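Local structure of 11S globulin isoform 1 (Cocos nucifera, 5WPW) at residues Gly38-Leu52 with Cys126-Leu140. The protein serves as a hexameric 11S seed storage globulin of coconut, a nutrient reservoir built from linked acidic and basic chains, and is a potential food allergen. The protein carries 2 engineered substitutions. Sequence-based numbering, arbitrary orientation.
Sequences GVSTIRRVIEPRGLL and CYNNGENPVVAITVL
Pro48 is the bump at the turn end of this contact, and the 128-133 loop curls round it: its CG lies 3.1 Å from Glu131 O, its CB rests near Gly130 O, and CD faces the Asn128 amide. That amide sits in the hollow behind the Glu47-Gly50 type II turn. With CG anti to the backbone N (chi1 -179°), ND2 reaches Ile46 O at 2.7 Å, while Val134 N approaches the same oxygen from the opposite face of its carbonyl plane. ND2 also donates to Asn132 O, and OD1 accepts from Gly130 N in an Asx turn, so both ends of the amide are held. Strands 40-46 and 134-140 run antiparallel at 165°, their axes 4.7 Å apart; a register shift of two then leads into a second ladder, 50-52 with 126-127, and the two ladders belong to the two sheets of the N-terminal cupin barrel. Between the sheets, Ile46 CD1 meets Cys126 SG at 3.8 Å, and Ile46 CG2 packs against Asn128 CB, the side chains running in opposite directions. Val45 CG2 and Val135 CG2 lie alongside, 3.8 Å apart, on the opposite face. Within the turn, Arg49 bends at chi2 (49°), directing NH1 to a weak hydrogen bond with Asn129 O (2.9 Å); its CG touches the Tyr127 hydroxyl, itself hydrogen-bonded to Leu219 N.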
# COMPACT_ATOMS: atom_id res chain seq x y z
N GLY A 38 -22.30 -17.05 0.26
CA GLY A 38 -21.06 -17.55 0.85
C GLY A 38 -20.88 -17.25 2.32
O GLY A 38 -19.75 -16.98 2.76
N VAL A 39 -21.97 -17.28 3.09
CA VAL A 39 -21.95 -16.98 4.52
C VAL A 39 -22.69 -18.08 5.28
O VAL A 39 -23.43 -18.88 4.70
CB VAL A 39 -22.56 -15.59 4.84
CG1 VAL A 39 -21.77 -14.46 4.16
CG2 VAL A 39 -23.99 -15.55 4.41
N SER A 40 -22.42 -18.14 6.58
CA SER A 40 -23.23 -18.85 7.57
C SER A 40 -23.65 -17.86 8.64
O SER A 40 -22.87 -16.98 9.02
CB SER A 40 -22.44 -20.00 8.23
OG SER A 40 -21.70 -20.73 7.26
N THR A 41 -24.88 -18.00 9.15
CA THR A 41 -25.42 -17.07 10.14
C THR A 41 -25.88 -17.86 11.35
O THR A 41 -26.40 -18.98 11.22
CB THR A 41 -26.59 -16.24 9.58
OG1 THR A 41 -26.14 -15.38 8.52
CG2 THR A 41 -27.20 -15.36 10.66
N ILE A 42 -25.64 -17.31 12.53
CA ILE A 42 -26.13 -17.91 13.77
C ILE A 42 -26.67 -16.80 14.65
O ILE A 42 -26.19 -15.66 14.62
CB ILE A 42 -25.05 -18.74 14.50
CG1 ILE A 42 -24.07 -17.84 15.24
CG2 ILE A 42 -24.32 -19.67 13.56
CD1 ILE A 42 -22.88 -18.60 15.82
N ARG A 43 -27.70 -17.13 15.42
CA ARG A 43 -28.22 -16.26 16.45
C ARG A 43 -28.02 -16.94 17.80
O ARG A 43 -28.30 -18.13 17.94
CB ARG A 43 -29.71 -15.94 16.24
CG ARG A 43 -30.26 -14.97 17.29
CD ARG A 43 -31.78 -15.01 17.39
NE ARG A 43 -32.39 -14.52 16.16
CZ ARG A 43 -33.46 -15.07 15.59
NH1 ARG A 43 -34.03 -16.13 16.15
NH2 ARG A 43 -33.95 -14.56 14.46
N ARG A 44 -27.54 -16.19 18.78
CA ARG A 44 -27.36 -16.70 20.13
C ARG A 44 -28.13 -15.87 21.14
O ARG A 44 -28.17 -14.63 21.05
CB ARG A 44 -25.90 -16.71 20.54
CG ARG A 44 -25.26 -18.02 20.42
CD ARG A 44 -23.96 -17.98 21.15
NE ARG A 44 -22.84 -17.89 20.22
CZ ARG A 44 -22.32 -18.93 19.59
NH1 ARG A 44 -21.30 -18.75 18.77
NH2 ARG A 44 -22.81 -20.14 19.79
N VAL A 45 -28.71 -16.54 22.13
CA VAL A 45 -29.27 -15.89 23.30
C VAL A 45 -28.50 -16.39 24.51
O VAL A 45 -28.39 -17.60 24.72
CB VAL A 45 -30.78 -16.17 23.46
CG1 VAL A 45 -31.26 -15.63 24.79
CG2 VAL A 45 -31.54 -15.50 22.36
N ILE A 46 -27.95 -15.46 25.29
CA ILE A 46 -27.11 -15.77 26.44
C ILE A 46 -27.80 -15.19 27.66
O ILE A 46 -27.83 -13.96 27.84
CB ILE A 46 -25.68 -15.21 26.29
CG1 ILE A 46 -25.00 -15.76 25.03
CG2 ILE A 46 -24.84 -15.52 27.51
CD1 ILE A 46 -23.66 -15.09 24.76
N GLU A 47 -28.35 -16.07 28.50
CA GLU A 47 -29.02 -15.63 29.71
C GLU A 47 -28.05 -14.87 30.59
O GLU A 47 -26.83 -15.00 30.44
CB GLU A 47 -29.61 -16.81 30.48
CG GLU A 47 -30.40 -17.79 29.64
CD GLU A 47 -31.55 -17.13 28.93
OE1 GLU A 47 -31.95 -17.66 27.86
OE2 GLU A 47 -32.05 -16.09 29.42
N PRO A 48 -28.56 -14.07 31.52
CA PRO A 48 -27.68 -13.43 32.50
C PRO A 48 -26.83 -14.47 33.22
O PRO A 48 -27.26 -15.60 33.47
CB PRO A 48 -28.66 -12.73 33.45
CG PRO A 48 -29.86 -12.46 32.60
CD PRO A 48 -29.95 -13.60 31.63
N ARG A 49 -25.58 -14.09 33.49
CA ARG A 49 -24.55 -14.92 34.11
C ARG A 49 -24.12 -16.10 33.24
O ARG A 49 -23.42 -17.00 33.72
CB ARG A 49 -25.00 -15.41 35.51
CG ARG A 49 -24.63 -14.42 36.64
CD ARG A 49 -25.05 -12.99 36.32
NE ARG A 49 -24.78 -12.07 37.42
CZ ARG A 49 -24.78 -10.74 37.31
NH1 ARG A 49 -25.03 -10.16 36.13
NH2 ARG A 49 -24.53 -9.98 38.37
N GLY A 50 -24.49 -16.10 31.96
CA GLY A 50 -24.05 -17.12 31.02
C GLY A 50 -22.75 -16.72 30.33
O GLY A 50 -22.58 -15.58 29.92
N LEU A 51 -21.86 -17.69 30.21
CA LEU A 51 -20.55 -17.54 29.58
C LEU A 51 -20.52 -18.39 28.31
O LEU A 51 -20.75 -19.60 28.37
CB LEU A 51 -19.43 -17.96 30.55
CG LEU A 51 -18.03 -18.21 29.99
CD1 LEU A 51 -17.37 -16.86 29.65
CD2 LEU A 51 -17.21 -18.98 31.00
N LEU A 52 -20.28 -17.75 27.16
CA LEU A 52 -19.95 -18.47 25.94
C LEU A 52 -18.49 -18.92 26.01
O LEU A 52 -17.58 -18.08 26.05
CB LEU A 52 -20.17 -17.60 24.71
CG LEU A 52 -19.92 -18.20 23.33
CD1 LEU A 52 -20.88 -19.35 23.06
CD2 LEU A 52 -20.08 -17.11 22.30
N CYS A 126 -17.44 -14.70 25.61
CA CYS A 126 -18.50 -13.70 25.76
C CYS A 126 -19.25 -13.97 27.05
O CYS A 126 -19.75 -15.08 27.23
CB CYS A 126 -19.48 -13.79 24.59
SG CYS A 126 -20.77 -12.55 24.63
N TYR A 127 -19.37 -12.96 27.91
CA TYR A 127 -20.06 -13.14 29.19
C TYR A 127 -21.13 -12.07 29.38
O TYR A 127 -20.86 -10.87 29.21
CB TYR A 127 -19.06 -13.11 30.35
CG TYR A 127 -19.70 -13.12 31.75
CD1 TYR A 127 -20.28 -14.27 32.26
CD2 TYR A 127 -19.70 -11.97 32.54
CE1 TYR A 127 -20.87 -14.28 33.56
CE2 TYR A 127 -20.29 -11.96 33.84
CZ TYR A 127 -20.86 -13.12 34.34
OH TYR A 127 -21.43 -13.12 35.62
N ASN A 128 -22.33 -12.50 29.77
CA ASN A 128 -23.46 -11.61 30.02
C ASN A 128 -23.48 -11.21 31.49
O ASN A 128 -23.85 -12.02 32.34
CB ASN A 128 -24.77 -12.30 29.62
CG ASN A 128 -25.99 -11.42 29.84
OD1 ASN A 128 -25.90 -10.26 30.25
ND2 ASN A 128 -27.15 -11.97 29.52
N ASN A 129 -23.09 -9.98 31.79
CA ASN A 129 -23.06 -9.50 33.16
C ASN A 129 -24.21 -8.55 33.48
O ASN A 129 -24.18 -7.89 34.53
CB ASN A 129 -21.73 -8.83 33.47
CG ASN A 129 -21.51 -7.60 32.64
OD1 ASN A 129 -22.30 -7.25 31.76
ND2 ASN A 129 -20.41 -6.93 32.89
N GLY A 130 -25.19 -8.43 32.60
CA GLY A 130 -26.39 -7.68 32.87
C GLY A 130 -27.46 -8.61 33.39
O GLY A 130 -27.22 -9.78 33.68
N GLU A 131 -28.68 -8.08 33.50
CA GLU A 131 -29.78 -8.91 33.97
C GLU A 131 -30.78 -9.25 32.88
O GLU A 131 -31.70 -10.04 33.13
CB GLU A 131 -30.50 -8.24 35.14
CG GLU A 131 -31.04 -9.24 36.15
CD GLU A 131 -29.95 -9.85 37.04
OE1 GLU A 131 -29.88 -11.10 37.12
OE2 GLU A 131 -29.18 -9.08 37.66
N ASN A 132 -30.63 -8.69 31.69
CA ASN A 132 -31.44 -9.10 30.57
C ASN A 132 -30.62 -10.02 29.66
O ASN A 132 -29.39 -9.97 29.66
CB ASN A 132 -31.92 -7.88 29.79
CG ASN A 132 -30.79 -7.15 29.06
OD1 ASN A 132 -30.71 -7.19 27.84
ND2 ASN A 132 -29.90 -6.50 29.82
N PRO A 133 -31.25 -10.90 28.89
CA PRO A 133 -30.48 -11.79 28.01
C PRO A 133 -29.79 -11.00 26.90
O PRO A 133 -30.28 -9.96 26.45
CB PRO A 133 -31.54 -12.74 27.44
CG PRO A 133 -32.78 -12.53 28.30
CD PRO A 133 -32.70 -11.12 28.75
N VAL A 134 -28.63 -11.48 26.49
CA VAL A 134 -27.95 -10.97 25.31
C VAL A 134 -28.46 -11.74 24.11
O VAL A 134 -28.62 -12.96 24.15
CB VAL A 134 -26.42 -11.09 25.45
CG1 VAL A 134 -25.73 -10.87 24.10
CG2 VAL A 134 -25.90 -10.12 26.51
N VAL A 135 -28.77 -11.03 23.03
CA VAL A 135 -29.11 -11.65 21.76
C VAL A 135 -28.09 -11.14 20.74
O VAL A 135 -27.99 -9.93 20.50
CB VAL A 135 -30.55 -11.34 21.33
CG1 VAL A 135 -30.89 -12.10 20.07
CG2 VAL A 135 -31.53 -11.74 22.46
N ALA A 136 -27.30 -12.06 20.20
CA ALA A 136 -26.26 -11.74 19.23
C ALA A 136 -26.60 -12.37 17.89
O ALA A 136 -26.99 -13.54 17.83
CB ALA A 136 -24.90 -12.27 19.71
N ILE A 137 -26.45 -11.60 16.81
CA ILE A 137 -26.56 -12.17 15.47
C ILE A 137 -25.19 -12.10 14.81
O ILE A 137 -24.57 -11.03 14.76
CB ILE A 137 -27.62 -11.45 14.61
CG1 ILE A 137 -27.44 -11.90 13.18
CG2 ILE A 137 -27.48 -9.96 14.72
CD1 ILE A 137 -28.54 -11.56 12.28
N THR A 138 -24.71 -13.26 14.36
CA THR A 138 -23.36 -13.43 13.82
C THR A 138 -23.40 -13.87 12.37
O THR A 138 -24.09 -14.84 12.04
CB THR A 138 -22.61 -14.47 14.63
OG1 THR A 138 -22.32 -13.93 15.91
CG2 THR A 138 -21.33 -14.87 13.92
N VAL A 139 -22.64 -13.18 11.50
CA VAL A 139 -22.50 -13.57 10.10
C VAL A 139 -21.02 -13.93 9.89
O VAL A 139 -20.14 -13.11 10.18
CB VAL A 139 -22.94 -12.46 9.13
CG1 VAL A 139 -22.84 -12.93 7.71
CG2 VAL A 139 -24.37 -11.99 9.43
N LEU A 140 -20.77 -15.17 9.48
CA LEU A 140 -19.42 -15.69 9.25
C LEU A 140 -19.15 -15.78 7.75
O LEU A 140 -19.93 -16.40 7.02
CB LEU A 140 -19.26 -17.07 9.88
CG LEU A 140 -19.29 -17.23 11.41
CD1 LEU A 140 -20.39 -18.17 11.84
CD2 LEU A 140 -17.91 -17.75 11.86